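Local coordinates for C3-degrading proteinase (CppA protein) (Streptococcus pneumoniae, PDB 3E0R), which probably degrades complement C3 as a proteinase, although both halves of its chain belong to families of the glyoxalase clan, at residues A[72-86]-A[147-159]. Residues are numbered along the deposited sequence; the frame is centred on the assembly and turned at random.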
ATOM      1  N   LYS A  72      13.149  -0.086  -2.980  1.00 21.61           N
ATOM      2  CA  LYS A  72      12.395  -0.183  -1.715  1.00 22.25           C
ATOM      3  C   LYS A  72      11.697  -1.510  -1.732  1.00 21.40           C
ATOM      4  O   LYS A  72      11.446  -2.073  -2.798  1.00 21.35           O
ATOM      5  CB  LYS A  72      11.365   0.944  -1.588  1.00 22.28           C
ATOM      6  CG  LYS A  72      11.914   2.344  -1.499  1.00 22.86           C
ATOM      7  CD  LYS A  72      10.783   3.354  -1.170  1.00 23.88           C
ATOM      8  CE  LYS A  72      10.640   3.612   0.336  1.00 25.39           C
ATOM      9  NZ  LYS A  72       9.445   4.459   0.708  1.00 23.86           N
ATOM     10  N   LYS A  73      11.351  -2.003  -0.548  1.00 21.22           N
ATOM     11  CA  LYS A  73      10.518  -3.219  -0.417  1.00 20.51           C
ATOM     12  C   LYS A  73       9.186  -3.010  -1.180  1.00 20.66           C
ATOM     13  O   LYS A  73       8.707  -3.891  -1.877  1.00 20.57           O
ATOM     14  CB  LYS A  73      10.302  -3.543   1.056  1.00 20.00           C
ATOM     15  CG  LYS A  73      11.581  -3.878   1.800  1.00 19.00           C
ATOM     16  CD  LYS A  73      11.271  -4.238   3.269  1.00 19.49           C
ATOM     17  CE  LYS A  73      12.469  -4.015   4.207  1.00 18.51           C
ATOM     18  NZ  LYS A  73      12.232  -4.495   5.616  1.00 18.79           N
ATOM     19  N   LEU A  74       8.641  -1.805  -1.104  1.00 21.08           N
ATOM     20  CA  LEU A  74       7.477  -1.429  -1.905  1.00 21.17           C
ATOM     21  C   LEU A  74       8.008  -1.010  -3.250  1.00 21.56           C
ATOM     22  O   LEU A  74       8.656   0.014  -3.363  1.00 23.92           O
ATOM     23  CB  LEU A  74       6.653  -0.282  -1.272  1.00 21.23           C
ATOM     24  CG  LEU A  74       5.373   0.066  -2.091  1.00 20.48           C
ATOM     25  CD1 LEU A  74       4.341  -0.947  -1.916  1.00 16.70           C
ATOM     26  CD2 LEU A  74       4.822   1.412  -1.749  1.00 19.89           C
ATOM     27  N   ALA A  75       7.767  -1.830  -4.258  1.00 21.67           N
ATOM     28  CA  ALA A  75       8.088  -1.512  -5.637  1.00 21.72           C
ATOM     29  C   ALA A  75       7.064  -0.465  -6.148  1.00 21.72           C
ATOM     30  O   ALA A  75       7.458   0.637  -6.512  1.00 21.58           O
ATOM     31  CB  ALA A  75       8.111  -2.799  -6.505  1.00 21.15           C
ATOM     32  N   ARG A  76       5.770  -0.785  -6.102  1.00 21.59           N
ATOM     33  CA  ARG A  76       4.701   0.180  -6.423  1.00 22.21           C
ATOM     34  C   ARG A  76       3.428  -0.099  -5.619  1.00 22.29           C
ATOM     35  O   ARG A  76       3.085  -1.236  -5.443  1.00 22.74           O
ATOM     36  CB  ARG A  76       4.311   0.093  -7.895  1.00 21.84           C
ATOM     37  CG  ARG A  76       5.145   0.897  -8.879  1.00 24.32           C
ATOM     38  CD  ARG A  76       4.352   1.199 -10.155  1.00 22.81           C
ATOM     39  NE  ARG A  76       3.888  -0.043 -10.763  1.00 24.90           N
ATOM     40  CZ  ARG A  76       3.367  -0.155 -11.999  1.00 26.22           C
ATOM     41  NH1 ARG A  76       3.198   0.890 -12.786  1.00 26.74           N
ATOM     42  NH2 ARG A  76       2.991  -1.335 -12.452  1.00 26.22           N
ATOM     43  N   LEU A  77       2.734   0.942  -5.163  1.00 21.83           N
ATOM     44  CA  LEU A  77       1.366   0.838  -4.660  1.00 21.19           C
ATOM     45  C   LEU A  77       0.431   1.070  -5.789  1.00 20.69           C
ATOM     46  O   LEU A  77       0.565   2.054  -6.499  1.00 21.48           O
ATOM     47  CB  LEU A  77       1.077   1.901  -3.599  1.00 20.68           C
ATOM     48  CG  LEU A  77      -0.143   1.688  -2.654  1.00 21.56           C
ATOM     49  CD1 LEU A  77       0.074   0.558  -1.659  1.00 22.54           C
ATOM     50  CD2 LEU A  77      -0.452   3.022  -1.930  1.00 22.48           C
ATOM     51  N   ILE A  78      -0.552   0.194  -5.933  1.00 21.34           N
ATOM     52  CA  ILE A  78      -1.521   0.232  -7.034  1.00 21.27           C
ATOM     53  C   ILE A  78      -2.906   0.508  -6.468  1.00 20.65           C
ATOM     54  O   ILE A  78      -3.389  -0.166  -5.587  1.00 20.75           O
ATOM     55  CB  ILE A  78      -1.461  -1.041  -7.878  1.00 21.31           C
ATOM     56  CG1 ILE A  78      -0.004  -1.326  -8.291  1.00 22.83           C
ATOM     57  CG2 ILE A  78      -2.378  -0.936  -9.142  1.00 20.83           C
ATOM     58  CD1 ILE A  78       0.172  -2.627  -8.953  1.00 22.25           C
ATOM     59  N   VAL A  79      -3.493   1.593  -6.936  1.00 21.12           N
ATOM     60  CA  VAL A  79      -4.800   2.062  -6.459  1.00 19.81           C
ATOM     61  C   VAL A  79      -5.727   1.954  -7.639  1.00 19.35           C
ATOM     62  O   VAL A  79      -5.605   2.691  -8.588  1.00 18.86           O
ATOM     63  CB  VAL A  79      -4.719   3.494  -5.931  1.00 19.15           C
ATOM     64  CG1 VAL A  79      -6.078   3.966  -5.408  1.00 17.02           C
ATOM     65  CG2 VAL A  79      -3.601   3.606  -4.832  1.00 19.99           C
ATOM     66  N   LYS A  80      -6.577   0.954  -7.607  1.00 19.83           N
ATOM     67  CA  LYS A  80      -7.548   0.725  -8.659  1.00 20.49           C
ATOM     68  C   LYS A  80      -8.803   1.430  -8.275  1.00 20.54           C
ATOM     69  O   LYS A  80      -9.441   1.029  -7.313  1.00 22.05           O
ATOM     70  CB  LYS A  80      -7.857  -0.754  -8.781  1.00 20.73           C
ATOM     71  CG  LYS A  80      -8.986  -1.106  -9.813  1.00 21.42           C
ATOM     72  CD  LYS A  80      -9.323  -2.614  -9.710  1.00 21.48           C
ATOM     73  CE  LYS A  80     -10.107  -3.097 -10.903  1.00 22.69           C
ATOM     74  NZ  LYS A  80     -10.801  -1.944 -11.497  1.00 25.47           N
ATOM     75  N   VAL A  81      -9.141   2.482  -9.013  1.00 20.82           N
ATOM     76  CA  VAL A  81     -10.312   3.302  -8.771  1.00 21.27           C
ATOM     77  C   VAL A  81     -11.518   2.756  -9.553  1.00 21.87           C
ATOM     78  O   VAL A  81     -11.400   2.369 -10.717  1.00 21.53           O
ATOM     79  CB  VAL A  81      -9.995   4.766  -9.143  1.00 20.48           C
ATOM     80  CG1 VAL A  81     -11.241   5.670  -9.118  1.00 20.96           C
ATOM     81  CG2 VAL A  81      -8.940   5.293  -8.241  1.00 18.29           C
ATOM     82  N   GLU A  82     -12.673   2.713  -8.896  1.00 23.90           N
ATOM     83  CA  GLU A  82     -13.952   2.303  -9.540  1.00 24.98           C
ATOM     84  C   GLU A  82     -14.482   3.254 -10.662  1.00 25.92           C
ATOM     85  O   GLU A  82     -14.698   2.800 -11.775  1.00 25.43           O
ATOM     86  CB  GLU A  82     -15.066   2.151  -8.480  1.00 25.18           C
ATOM     87  CG  GLU A  82     -16.398   1.665  -9.018  1.00 25.04           C
ATOM     88  CD  GLU A  82     -16.294   0.235  -9.530  1.00 27.68           C
ATOM     89  OE1 GLU A  82     -15.313  -0.449  -9.139  1.00 26.27           O
ATOM     90  OE2 GLU A  82     -17.195  -0.207 -10.295  1.00 28.15           O
ATOM     91  N   ASN A  83     -14.772   4.519 -10.336  1.00 27.13           N
ATOM     92  CA  ASN A  83     -15.233   5.486 -11.332  1.00 28.02           C
ATOM     93  C   ASN A  83     -14.004   6.138 -12.005  1.00 28.76           C
ATOM     94  O   ASN A  83     -13.163   6.753 -11.330  1.00 28.68           O
ATOM     95  CB  ASN A  83     -16.174   6.542 -10.723  1.00 28.39           C
ATOM     96  CG  ASN A  83     -16.832   7.477 -11.798  1.00 29.29           C
ATOM     97  OD1 ASN A  83     -16.408   7.565 -12.981  1.00 29.96           O
ATOM     98  ND2 ASN A  83     -17.893   8.175 -11.370  1.00 32.77           N
ATOM     99  N   PRO A  84     -13.877   5.971 -13.334  1.00 29.12           N
ATOM    100  CA  PRO A  84     -12.680   6.550 -13.967  1.00 30.08           C
ATOM    101  C   PRO A  84     -12.692   8.093 -14.002  1.00 30.44           C
ATOM    102  O   PRO A  84     -11.636   8.730 -13.966  1.00 30.23           O
ATOM    103  CB  PRO A  84     -12.688   5.958 -15.398  1.00 29.73           C
ATOM    104  CG  PRO A  84     -13.773   4.918 -15.401  1.00 29.97           C
ATOM    105  CD  PRO A  84     -14.733   5.266 -14.302  1.00 28.98           C
ATOM    106  N   LEU A  85     -13.876   8.686 -14.050  1.00 30.87           N
ATOM    107  CA  LEU A  85     -13.967  10.142 -14.018  1.00 31.19           C
ATOM    108  C   LEU A  85     -13.468  10.729 -12.703  1.00 31.30           C
ATOM    109  O   LEU A  85     -13.238  11.922 -12.612  1.00 30.83           O
ATOM    110  CB  LEU A  85     -15.397  10.609 -14.307  1.00 31.59           C
ATOM    111  CG  LEU A  85     -15.971  10.126 -15.637  1.00 31.20           C
ATOM    112  CD1 LEU A  85     -17.353  10.728 -15.791  1.00 28.52           C
ATOM    113  CD2 LEU A  85     -15.022  10.464 -16.807  1.00 31.48           C
ATOM    114  N   GLU A  86     -13.278   9.900 -11.685  1.00 32.41           N
ATOM    115  CA  GLU A  86     -12.665  10.397 -10.466  1.00 32.76           C
ATOM    116  C   GLU A  86     -11.171  10.593 -10.657  1.00 32.73           C
ATOM    117  O   GLU A  86     -10.639  11.516 -10.048  1.00 33.46           O
ATOM    118  CB  GLU A  86     -12.981   9.528  -9.250  1.00 32.84           C
ATOM    119  CG  GLU A  86     -14.444   9.488  -8.948  1.00 32.75           C
ATOM    120  CD  GLU A  86     -14.799   8.464  -7.895  1.00 32.88           C
ATOM    121  OE1 GLU A  86     -13.888   7.858  -7.270  1.00 29.77           O
ATOM    122  OE2 GLU A  86     -16.022   8.268  -7.691  1.00 33.31           O
ATOM    123  N   SER A 147     -12.816  13.545  -3.832  1.00 37.45           N
ATOM    124  CA  SER A 147     -12.773  12.338  -3.041  1.00 36.19           C
ATOM    125  C   SER A 147     -13.040  11.104  -3.884  1.00 35.79           C
ATOM    126  O   SER A 147     -13.990  11.089  -4.656  1.00 35.48           O
ATOM    127  CB  SER A 147     -13.716  12.443  -1.853  1.00 36.70           C
ATOM    128  OG  SER A 147     -13.075  13.192  -0.824  1.00 36.61           O
ATOM    129  N   LEU A 148     -12.149  10.104  -3.761  1.00 34.87           N
ATOM    130  CA  LEU A 148     -12.330   8.792  -4.394  1.00 34.00           C
ATOM    131  C   LEU A 148     -13.436   8.110  -3.631  1.00 32.53           C
ATOM    132  O   LEU A 148     -13.319   7.915  -2.427  1.00 33.17           O
ATOM    133  CB  LEU A 148     -11.060   7.925  -4.353  1.00 33.62           C
ATOM    134  CG  LEU A 148      -9.882   8.343  -5.247  1.00 33.98           C
ATOM    135  CD1 LEU A 148      -8.690   7.423  -5.055  1.00 31.69           C
ATOM    136  CD2 LEU A 148     -10.253   8.454  -6.757  1.00 34.81           C
ATOM    137  N   SER A 149     -14.510   7.757  -4.336  1.00 31.02           N
ATOM    138  CA  SER A 149     -15.645   7.077  -3.707  1.00 28.96           C
ATOM    139  C   SER A 149     -15.343   5.630  -3.306  1.00 27.43           C
ATOM    140  O   SER A 149     -15.608   5.258  -2.171  1.00 27.18           O
ATOM    141  CB  SER A 149     -16.902   7.150  -4.571  1.00 29.45           C
ATOM    142  OG  SER A 149     -16.827   6.211  -5.624  1.00 32.80           O
ATOM    143  N   LYS A 150     -14.795   4.851  -4.255  1.00 25.67           N
ATOM    144  CA  LYS A 150     -14.321   3.467  -4.057  1.00 24.23           C
ATOM    145  C   LYS A 150     -12.983   3.182  -4.800  1.00 22.56           C
ATOM    146  O   LYS A 150     -12.812   3.454  -5.984  1.00 21.20           O
ATOM    147  CB  LYS A 150     -15.404   2.452  -4.419  1.00 23.73           C
ATOM    148  CG  LYS A 150     -14.953   1.060  -4.925  1.00 24.30           C
ATOM    149  CD  LYS A 150     -14.344   0.151  -3.876  1.00 23.99           C
ATOM    150  CE  LYS A 150     -14.377  -1.331  -4.245  1.00 24.07           C
ATOM    151  NZ  LYS A 150     -13.453  -1.725  -5.329  1.00 25.03           N
ATOM    152  N   PHE A 151     -12.042   2.622  -4.053  1.00 21.45           N
ATOM    153  CA  PHE A 151     -10.790   2.096  -4.602  1.00 21.20           C
ATOM    154  C   PHE A 151     -10.337   0.839  -3.824  1.00 21.10           C
ATOM    155  O   PHE A 151     -10.796   0.558  -2.711  1.00 20.17           O
ATOM    156  CB  PHE A 151      -9.672   3.186  -4.674  1.00 19.87           C
ATOM    157  CG  PHE A 151      -9.124   3.618  -3.335  1.00 18.95           C
ATOM    158  CD1 PHE A 151      -8.125   2.890  -2.699  1.00 21.14           C
ATOM    159  CD2 PHE A 151      -9.592   4.751  -2.700  1.00 21.87           C
ATOM    160  CE1 PHE A 151      -7.639   3.247  -1.469  1.00 16.96           C
ATOM    161  CE2 PHE A 151      -9.110   5.131  -1.445  1.00 18.60           C
ATOM    162  CZ  PHE A 151      -8.147   4.376  -0.836  1.00 19.37           C
ATOM    163  N   GLU A 152      -9.389   0.115  -4.439  1.00 22.00           N
ATOM    164  CA  GLU A 152      -8.867  -1.158  -3.958  1.00 21.40           C
ATOM    165  C   GLU A 152      -7.364  -1.007  -4.070  1.00 20.79           C
ATOM    166  O   GLU A 152      -6.863  -0.584  -5.102  1.00 21.44           O
ATOM    167  CB  GLU A 152      -9.371  -2.303  -4.861  1.00 22.11           C
ATOM    168  CG  GLU A 152      -9.750  -3.570  -4.184  1.00 27.28           C
ATOM    169  CD  GLU A 152     -11.281  -3.955  -4.340  1.00 37.51           C
ATOM    170  OE1 GLU A 152     -11.637  -4.539  -5.415  1.00 39.26           O
ATOM    171  OE2 GLU A 152     -12.111  -3.714  -3.384  1.00 39.38           O
ATOM    172  N   ILE A 153      -6.650  -1.366  -3.010  1.00 20.14           N
ATOM    173  CA  ILE A 153      -5.198  -1.327  -2.962  1.00 20.00           C
ATOM    174  C   ILE A 153      -4.655  -2.675  -3.355  1.00 20.34           C
ATOM    175  O   ILE A 153      -5.116  -3.709  -2.911  1.00 19.81           O
ATOM    176  CB  ILE A 153      -4.648  -0.993  -1.539  1.00 19.62           C
ATOM    177  CG1 ILE A 153      -5.113   0.378  -1.087  1.00 17.84           C
ATOM    178  CG2 ILE A 153      -3.072  -1.086  -1.433  1.00 19.13           C
ATOM    179  CD1 ILE A 153      -4.792   1.450  -1.895  1.00 16.07           C
ATOM    180  N   SER A 154      -3.656  -2.672  -4.209  1.00 21.29           N
ATOM    181  CA  SER A 154      -2.798  -3.852  -4.307  1.00 21.15           C
ATOM    182  C   SER A 154      -1.377  -3.330  -4.354  1.00 21.32           C
ATOM    183  O   SER A 154      -1.150  -2.110  -4.228  1.00 20.17           O
ATOM    184  CB  SER A 154      -3.193  -4.699  -5.516  1.00 21.67           C
ATOM    185  OG  SER A 154      -3.084  -3.998  -6.721  1.00 21.96           O
HETATM  186  N   MSE A 155      -0.409  -4.217  -4.524  1.00 21.91           N
HETATM  187  CA  MSE A 155       0.979  -3.733  -4.574  1.00 22.33           C
HETATM  188  C   MSE A 155       1.958  -4.657  -5.281  1.00 21.42           C
HETATM  189  O   MSE A 155       1.740  -5.870  -5.388  1.00 20.91           O
HETATM  190  CB  MSE A 155       1.455  -3.508  -3.139  1.00 22.14           C
HETATM  191  CG  MSE A 155       1.654  -4.786  -2.402  1.00 22.70           C
HETATM  192 SE   MSE A 155       1.465  -4.506  -0.524  0.60 26.32          SE
HETATM  193  CE  MSE A 155      -0.479  -4.821  -0.403  1.00 16.91           C
ATOM    194  N   GLU A 156       3.052  -4.073  -5.739  1.00 21.86           N
ATOM    195  CA  GLU A 156       4.177  -4.843  -6.203  1.00 23.22           C
ATOM    196  C   GLU A 156       5.249  -4.720  -5.140  1.00 24.40           C
ATOM    197  O   GLU A 156       5.482  -3.618  -4.642  1.00 26.25           O
ATOM    198  CB  GLU A 156       4.668  -4.332  -7.533  1.00 23.21           C
ATOM    199  CG  GLU A 156       3.780  -4.704  -8.667  1.00 23.83           C
ATOM    200  CD  GLU A 156       3.826  -3.735  -9.823  1.00 25.50           C
ATOM    201  OE1 GLU A 156       4.701  -2.843  -9.879  1.00 29.43           O
ATOM    202  OE2 GLU A 156       2.978  -3.901 -10.715  1.00 30.53           O
ATOM    203  N   LEU A 157       5.869  -5.844  -4.755  1.00 25.01           N
ATOM    204  CA  LEU A 157       6.877  -5.874  -3.709  1.00 24.16           C
ATOM    205  C   LEU A 157       8.177  -6.368  -4.260  1.00 23.98           C
ATOM    206  O   LEU A 157       8.188  -7.327  -4.983  1.00 24.63           O
ATOM    207  CB  LEU A 157       6.426  -6.769  -2.565  1.00 24.90           C
ATOM    208  CG  LEU A 157       5.141  -6.367  -1.831  1.00 24.75           C
ATOM    209  CD1 LEU A 157       4.922  -7.244  -0.644  1.00 24.99           C
ATOM    210  CD2 LEU A 157       5.124  -4.897  -1.395  1.00 26.45           C
ATOM    211  N   HIS A 158       9.280  -5.699  -3.913  1.00 23.48           N
ATOM    212  CA  HIS A 158      10.603  -6.090  -4.326  1.00 23.17           C
ATOM    213  C   HIS A 158      11.172  -7.120  -3.336  1.00 22.89           C
ATOM    214  O   HIS A 158      11.280  -6.865  -2.123  1.00 21.00           O
ATOM    215  CB  HIS A 158      11.527  -4.858  -4.407  1.00 23.81           C
ATOM    216  CG  HIS A 158      11.340  -4.013  -5.635  1.00 23.68           C
ATOM    217  ND1 HIS A 158      11.249  -2.642  -5.579  1.00 22.44           N
ATOM    218  CD2 HIS A 158      11.291  -4.341  -6.947  1.00 24.61           C
ATOM    219  CE1 HIS A 158      11.125  -2.161  -6.802  1.00 25.69           C
ATOM    220  NE2 HIS A 158      11.153  -3.172  -7.653  1.00 25.74           N
ATOM    221  N   LEU A 159      11.517  -8.292  -3.864  1.00 23.84           N
ATOM    222  CA  LEU A 159      11.964  -9.436  -3.028  1.00 24.43           C
ATOM    223  C   LEU A 159      13.289  -9.995  -3.557  1.00 24.63           C
ATOM    224  O   LEU A 159      13.368 -10.389  -4.729  1.00 23.95           O
ATOM    225  CB  LEU A 159      10.886 -10.533  -2.977  1.00 24.13           C
ATOM    226  CG  LEU A 159      11.016 -11.672  -1.933  1.00 24.22           C
ATOM    227  CD1 LEU A 159      10.782 -11.193  -0.482  1.00 19.77           C
ATOM    228  CD2 LEU A 159      10.073 -12.840  -2.238  1.00 23.89           C
TER
HETATM  229  O   HOH W   1     -11.673  -0.243  -7.155  1.00 31.77           O
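Arg76 and Glu156 face each other across two antiparallel strands, 74-81 and 151-159, their side chains lying side by side and pointing the same way. The guanidinium grips the carboxylate side-on, with NE 3.0 Å from Glu156 OE1 and NH2 3.1 Å from Glu156 OE2. The NH2 bond is nearly straight and meets OE2 on its syn side; NE comes to OE1 from above the carboxylate plane, the two flat groups being turned 33° apart. Arg76 NH1 holds Glu110 in a second salt bridge, and Ile78 CD1 packs against Glu156 OE2.

Beneath this pair lies a classic beta bulge: Ala75 N and Arg76 N both donate to Glu156 O, from the same face of its carbonyl plane. Next to it, His158 ND1 donates to Lys72 O at 2.8 Å, with the oxygen in the ring plane, a bond that fixes the rotation of the imidazole.

On the other face of the sheet, that of Leu77, Val79 and Val81, the contacts are apolar. With Val79 CG1 anti to the backbone N (chi1 -179°), the two methyls are parted between neighbours: CG1 lies 3.6 Å from Phe151 CD1, while CG2 reaches Ile153 CD1. Leu77 CD1 meets Ile153 CG2, and Val81 packs on Leu148 CD2.

Beyond the strand ends, Glu86 ties the start of helix 84-91 to the loop before strand 151-159. Its chain, extended beyond CG, brings OE1 3.0 Å from Ser149 N and OE2 3.0 Å from Ser149 OG, the latter through the syn lone pair.

The two strands join the N-terminal and C-terminal family regions within one mixed sheet. Strand 118-122 runs parallel to 74-81 on its other edge, strand 176-180 flanks 151-159, and Pro14 of strand 9-18 packs against Leu77 and Ile153.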